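Local coordinates for TonB-dependent siderophore receptor (Pseudomonas aeruginosa 39016, PDB 5NEC), which probably imports iron-loaded siderophores, and drugs conjugated to them, across the outer membrane with energy relayed by TonB, at residues A555-D560 / S579-V584; L605-V610 / N631-T636. One frame throughout, in Å; residues are numbered along the deposited sequence.

Interaction 1. Residues A555-D560 / S579-V584. With C8E ((hydroxyethyloxy)tri(ethyloxy)octane), chain D.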
loop_
_atom_site.group_PDB
_atom_site.type_symbol
_atom_site.label_atom_id
_atom_site.label_comp_id
_atom_site.label_asym_id
_atom_site.label_seq_id
_atom_site.Cartn_x
_atom_site.Cartn_y
_atom_site.Cartn_z
ATOM N N ALA A 555 -19.187 -2.008 -10.961
ATOM C CA ALA A 555 -19.696 -2.730 -9.787
ATOM C C ALA A 555 -20.480 -1.808 -8.853
ATOM O O ALA A 555 -20.225 -0.618 -8.782
ATOM C CB ALA A 555 -18.557 -3.435 -9.035
ATOM N N ILE A 556 -21.460 -2.375 -8.165
ATOM C CA ILE A 556 -22.119 -1.724 -7.040
ATOM C C ILE A 556 -21.988 -2.679 -5.887
ATOM O O ILE A 556 -21.990 -3.881 -6.097
ATOM C CB ILE A 556 -23.613 -1.399 -7.308
ATOM C CG1 ILE A 556 -24.450 -2.656 -7.560
ATOM C CG2 ILE A 556 -23.734 -0.468 -8.498
ATOM C CD1 ILE A 556 -25.937 -2.407 -7.483
ATOM N N PHE A 557 -21.865 -2.159 -4.674
ATOM C CA PHE A 557 -21.694 -3.027 -3.515
ATOM C C PHE A 557 -22.218 -2.365 -2.260
ATOM O O PHE A 557 -22.331 -1.141 -2.192
ATOM C CB PHE A 557 -20.205 -3.388 -3.330
ATOM C CG PHE A 557 -19.350 -2.195 -3.114
ATOM C CD1 PHE A 557 -19.134 -1.712 -1.833
ATOM C CD2 PHE A 557 -18.849 -1.502 -4.198
ATOM C CE1 PHE A 557 -18.393 -0.566 -1.631
ATOM C CE2 PHE A 557 -18.095 -0.360 -4.016
ATOM C CZ PHE A 557 -17.855 0.107 -2.727
ATOM N N ARG A 558 -22.520 -3.203 -1.274
ATOM C CA ARG A 558 -22.847 -2.756 0.066
ATOM C C ARG A 558 -22.029 -3.566 1.055
ATOM O O ARG A 558 -22.027 -4.795 0.991
ATOM C CB ARG A 558 -24.337 -2.947 0.364
ATOM C CG ARG A 558 -24.652 -2.919 1.859
ATOM C CD ARG A 558 -26.129 -2.808 2.149
ATOM N NE ARG A 558 -26.665 -1.513 1.760
ATOM C CZ ARG A 558 -27.936 -1.152 1.912
ATOM N NH1 ARG A 558 -28.824 -2.003 2.460
ATOM N NH2 ARG A 558 -28.327 0.063 1.511
ATOM N N THR A 559 -21.384 -2.870 1.981
ATOM C CA THR A 559 -20.746 -3.499 3.128
ATOM C C THR A 559 -21.449 -3.057 4.421
ATOM O O THR A 559 -21.661 -1.866 4.628
ATOM C CB THR A 559 -19.257 -3.122 3.186
ATOM O OG1 THR A 559 -18.634 -3.500 1.957
ATOM C CG2 THR A 559 -18.561 -3.822 4.342
ATOM N N ASP A 560 -21.826 -4.022 5.260
ATOM C CA ASP A 560 -22.443 -3.764 6.569
ATOM C C ASP A 560 -21.543 -4.364 7.617
ATOM O O ASP A 560 -21.133 -5.512 7.476
ATOM C CB ASP A 560 -23.834 -4.420 6.688
ATOM C CG ASP A 560 -24.933 -3.637 5.980
ATOM O OD1 ASP A 560 -24.762 -2.434 5.664
ATOM O OD2 ASP A 560 -25.999 -4.238 5.748
ATOM N N SER A 579 -21.581 0.144 11.042
ATOM C CA SER A 579 -21.265 0.979 9.866
ATOM C C SER A 579 -21.776 0.398 8.544
ATOM O O SER A 579 -21.987 -0.805 8.412
ATOM C CB SER A 579 -19.755 1.263 9.769
ATOM O OG SER A 579 -19.005 0.088 9.579
ATOM N N ARG A 580 -21.979 1.277 7.570
ATOM C CA ARG A 580 -22.376 0.880 6.230
ATOM C C ARG A 580 -21.575 1.664 5.201
ATOM O O ARG A 580 -21.398 2.870 5.348
ATOM C CB ARG A 580 -23.868 1.124 6.011
ATOM C CG ARG A 580 -24.398 0.619 4.677
ATOM C CD ARG A 580 -25.745 1.213 4.323
ATOM N NE ARG A 580 -26.689 1.174 5.441
ATOM C CZ ARG A 580 -27.378 0.105 5.844
ATOM N NH1 ARG A 580 -27.253 -1.073 5.237
ATOM N NH2 ARG A 580 -28.206 0.221 6.880
ATOM N N VAL A 581 -21.104 0.970 4.166
ATOM C CA VAL A 581 -20.541 1.604 2.978
ATOM C C VAL A 581 -21.275 1.062 1.760
ATOM O O VAL A 581 -21.275 -0.142 1.519
ATOM C CB VAL A 581 -19.034 1.330 2.827
ATOM C CG1 VAL A 581 -18.463 2.072 1.623
ATOM C CG2 VAL A 581 -18.298 1.721 4.093
ATOM N N ASP A 582 -21.924 1.956 1.025
ATOM C CA ASP A 582 -22.499 1.655 -0.289
ATOM C C ASP A 582 -21.620 2.334 -1.325
ATOM O O ASP A 582 -21.164 3.466 -1.112
ATOM C CB ASP A 582 -23.930 2.191 -0.415
ATOM C CG ASP A 582 -24.895 1.566 0.594
ATOM O OD1 ASP A 582 -24.707 0.390 0.990
ATOM O OD2 ASP A 582 -25.853 2.252 1.006
ATOM N N GLY A 583 -21.376 1.659 -2.447
ATOM C CA GLY A 583 -20.532 2.239 -3.467
ATOM C C GLY A 583 -20.674 1.751 -4.885
ATOM O O GLY A 583 -21.361 0.774 -5.166
ATOM N N VAL A 584 -19.999 2.484 -5.770
ATOM C CA VAL A 584 -19.955 2.217 -7.195
ATOM C C VAL A 584 -18.516 2.341 -7.661
ATOM O O VAL A 584 -17.830 3.297 -7.302
ATOM C CB VAL A 584 -20.807 3.228 -7.994
ATOM C CG1 VAL A 584 -20.700 2.955 -9.493
ATOM C CG2 VAL A 584 -22.264 3.212 -7.515
HETATM C C1 C8E D . -29.703 -5.539 3.730
HETATM C C2 C8E D . -30.110 -5.404 2.276
HETATM C C3 C8E D . -28.947 -5.678 1.321
HETATM C C4 C8E D . -29.071 -4.912 -0.000
HETATM C C5 C8E D . -28.116 -5.453 -1.073
HETATM C C6 C8E D . -27.758 -4.429 -2.162
HETATM C C7 C8E D . -27.000 -5.080 -3.326
HETATM C C8 C8E D . -26.079 -4.121 -4.062
#
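Phe-557 and Gly-583 face each other as a hydrogen-bonded pair of two antiparallel strands in the wall of the TonB-dependent receptor beta-barrel. Two backbone bonds join this pair, and Thr-559 and Val-581 form the next such pair, where Thr-559 N reaches Val-581 O at 2.8 Å and 173°. The tight side is the buried face bearing Phe-557, Thr-559 and Val-581. Phe-557 holds CG in the crowded position between its backbone N and carbonyl carbon (chi1 60°), which swings the ring across to the other strand. There Gly-583 CA makes a CH-pi contact, 3.8 Å from the ring centroid; glycine suits this place, since without a side chain its CA can lie directly against the ring face. Val-581 CG1 lies at the ring's edge, and Arg-98 of the plug range adds a cation-pi contact. Thr-559 turns OG1 to Asn-536, which satisfies that hydroxyl on the inner face.

The other face is looser and more open, with long charged chains beside the octyl part of a bound detergent. Arg-558 and Asp-582 point the same way, their flat groups 22° apart: Arg-558 NE donates to Asp-582 OD1 at 2.8 Å on its syn side, part of a salt bridge, while NH2 to OD2 is weak. Asp-560 OD1 forms a salt bridge with Arg-580 NH1 at 2.9 Å, its carboxylate steeply turned against the guanidinium. The aspartates probably offset the repulsion between the two arginines. Arg-580 NH1 sits over one face of the Arg-558 guanidinium, 3.3 Å from Arg-558 NH1.

Interaction 2. Residues L605-V610 / N631-T636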
loop_
_atom_site.group_PDB
_atom_site.type_symbol
_atom_site.label_atom_id
_atom_site.label_comp_id
_atom_site.label_asym_id
_atom_site.label_seq_id
_atom_site.Cartn_x
_atom_site.Cartn_y
_atom_site.Cartn_z
ATOM N N LEU A 605 -18.063 6.252 -2.787
ATOM C CA LEU A 605 -18.171 5.596 -1.497
ATOM C C LEU A 605 -19.080 6.438 -0.624
ATOM O O LEU A 605 -18.710 7.529 -0.196
ATOM C CB LEU A 605 -16.786 5.470 -0.866
ATOM C CG LEU A 605 -15.786 4.614 -1.653
ATOM C CD1 LEU A 605 -14.385 4.727 -1.078
ATOM C CD2 LEU A 605 -16.227 3.159 -1.668
ATOM N N ASP A 606 -20.296 5.951 -0.416
ATOM C CA ASP A 606 -21.234 6.570 0.506
ATOM C C ASP A 606 -21.120 5.780 1.790
ATOM O O ASP A 606 -21.605 4.658 1.860
ATOM C CB ASP A 606 -22.655 6.502 -0.058
ATOM C CG ASP A 606 -23.697 6.989 0.912
ATOM O OD1 ASP A 606 -23.416 7.911 1.697
ATOM O OD2 ASP A 606 -24.816 6.449 0.883
ATOM N N SER A 607 -20.474 6.359 2.794
ATOM C CA SER A 607 -20.223 5.674 4.057
ATOM C C SER A 607 -20.922 6.351 5.224
ATOM O O SER A 607 -21.178 7.540 5.186
ATOM C CB SER A 607 -18.722 5.582 4.307
ATOM O OG SER A 607 -18.168 6.829 4.690
ATOM N N GLU A 608 -21.216 5.574 6.260
ATOM C CA GLU A 608 -21.981 6.052 7.402
ATOM C C GLU A 608 -21.719 5.247 8.662
ATOM O O GLU A 608 -21.592 4.030 8.592
ATOM C CB GLU A 608 -23.480 5.999 7.086
ATOM C CG GLU A 608 -24.350 6.657 8.161
ATOM C CD GLU A 608 -25.819 6.813 7.789
ATOM O OE1 GLU A 608 -26.189 6.670 6.604
ATOM O OE2 GLU A 608 -26.626 7.119 8.690
ATOM N N LEU A 609 -21.655 5.934 9.804
ATOM C CA LEU A 609 -21.768 5.289 11.126
ATOM C C LEU A 609 -23.228 5.334 11.595
ATOM O O LEU A 609 -23.842 6.399 11.544
ATOM C CB LEU A 609 -20.872 5.984 12.151
ATOM C CG LEU A 609 -19.359 5.819 11.938
ATOM C CD1 LEU A 609 -18.564 6.759 12.850
ATOM C CD2 LEU A 609 -18.924 4.359 12.130
ATOM N N VAL A 610 -23.769 4.194 12.057
ATOM C CA VAL A 610 -25.221 4.024 12.304
ATOM C C VAL A 610 -25.518 3.489 13.711
ATOM O O VAL A 610 -25.118 4.077 14.719
ATOM C CB VAL A 610 -25.871 3.070 11.263
ATOM C CG1 VAL A 610 -27.385 3.013 11.466
ATOM C CG2 VAL A 610 -25.551 3.508 9.837
ATOM N N ASN A 631 -22.315 10.175 10.780
ATOM C CA ASN A 631 -21.034 10.660 10.282
ATOM C C ASN A 631 -20.435 9.732 9.219
ATOM O O ASN A 631 -20.673 8.516 9.226
ATOM C CB ASN A 631 -20.051 10.834 11.442
ATOM C CG ASN A 631 -20.489 11.918 12.425
ATOM O OD1 ASN A 631 -21.526 12.544 12.255
ATOM N ND2 ASN A 631 -19.690 12.139 13.449
ATOM N N GLU A 632 -19.669 10.326 8.303
ATOM C CA GLU A 632 -18.874 9.581 7.317
ATOM C C GLU A 632 -17.671 8.879 7.962
ATOM O O GLU A 632 -17.176 9.303 9.003
ATOM C CB GLU A 632 -18.380 10.516 6.207
ATOM C CG GLU A 632 -19.499 11.035 5.314
ATOM C CD GLU A 632 -19.043 12.064 4.299
ATOM O OE1 GLU A 632 -17.964 11.860 3.701
ATOM O OE2 GLU A 632 -19.769 13.065 4.098
ATOM N N MET A 633 -17.203 7.810 7.329
ATOM C CA MET A 633 -16.027 7.068 7.804
ATOM C C MET A 633 -14.812 7.940 7.521
ATOM O O MET A 633 -14.776 8.598 6.476
ATOM C CB MET A 633 -15.839 5.748 7.051
ATOM C CG MET A 633 -16.947 4.723 7.216
ATOM S SD MET A 633 -17.022 3.903 8.796
ATOM C CE MET A 633 -15.577 2.852 8.685
ATOM N N PRO A 634 -13.820 7.950 8.435
ATOM C CA PRO A 634 -12.590 8.681 8.122
ATOM C C PRO A 634 -11.835 8.039 6.959
ATOM O O PRO A 634 -12.057 6.881 6.651
ATOM C CB PRO A 634 -11.774 8.581 9.426
ATOM C CG PRO A 634 -12.315 7.374 10.132
ATOM C CD PRO A 634 -13.768 7.319 9.768
ATOM N N ASN A 635 -10.984 8.807 6.293
ATOM C CA ASN A 635 -10.095 8.273 5.247
ATOM C C ASN A 635 -10.860 7.580 4.115
ATOM O O ASN A 635 -10.411 6.585 3.567
ATOM C CB ASN A 635 -9.039 7.356 5.900
ATOM C CG ASN A 635 -8.321 8.057 7.045
ATOM O OD1 ASN A 635 -7.645 9.088 6.828
ATOM N ND2 ASN A 635 -8.475 7.547 8.264
ATOM N N THR A 636 -12.021 8.129 3.783
ATOM C CA THR A 636 -12.947 7.530 2.825
ATOM C C THR A 636 -13.490 8.638 1.929
ATOM O O THR A 636 -14.526 9.198 2.224
ATOM C CB THR A 636 -14.110 6.826 3.563
ATOM O OG1 THR A 636 -13.573 5.935 4.550
ATOM C CG2 THR A 636 -14.991 6.035 2.585
#
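Asn-631 O is gripped from the strand side by Leu-609 N, at 2.8 Å, and by the weaker CA-H of Glu-608. This carbonyl lies in the long loop, probably extracellular, that joins two neighbouring strands of the barrel, 596-609 and 639-650, and here the returning loop folds back on the end of the first strand. A second bond lies two residues further along the loop: Met-633 N donates to Ser-607 OG over 3.0 Å at 167°. Serine suits the position because its short arm, with OG between the backbone N and the carbonyl carbon (chi1 74°), sets the hydroxyl within reach of the Met-633 N-H, in a part of the loop that is not a regular strand.

Apolar groups close round these bonds. Met-633 CG, anti to its carbonyl carbon, lies 3.5 Å from Ser-607 CB; the bend at chi2 (-73°) then brings SD to within 3.9 Å of Leu-609 CD2, the two side chains crossing at about a right angle. The long unbranched chain of methionine thus carries its sulfur from the Ser-607 side to Leu-609. Further along, the methyl CG2 of Thr-636 rests on Leu-605 CB, also at 3.9 Å, while its OG1 turns back to Pro-634 O within the loop. Asn-631 ND2 is held by Val-669 O, and Glu-632 N by Asn-671, which tie the loop to another one. With one main-chain bond and one bond to a serine hydroxyl, the chemistry implies an irregular chain fastened to the strand edge at selected points, without a continuous ladder.

How the interactions relate
Strands 579-589 and 596-609 are neighbours in the barrel wall, so interaction 1 and interaction 2 lie side by side, their centres 11 Å apart. Asp-582 O with Asp-606 N and Arg-580 O with Glu-608 N are probable hydrogen bonds joining them, and Phe-557 CZ packs on Leu-605 CD2. Both are partly buried. Interaction 1 is a regular strand pair, with a buried, largely apolar face and an outer face of paired charges beside detergent. Interaction 2 fastens a loop to a strand end, using scattered bonds and mixed apolar contacts and no salt bridge. The regular ladder thus gives way to one main-chain bond and one serine bond where the chain leaves the wall.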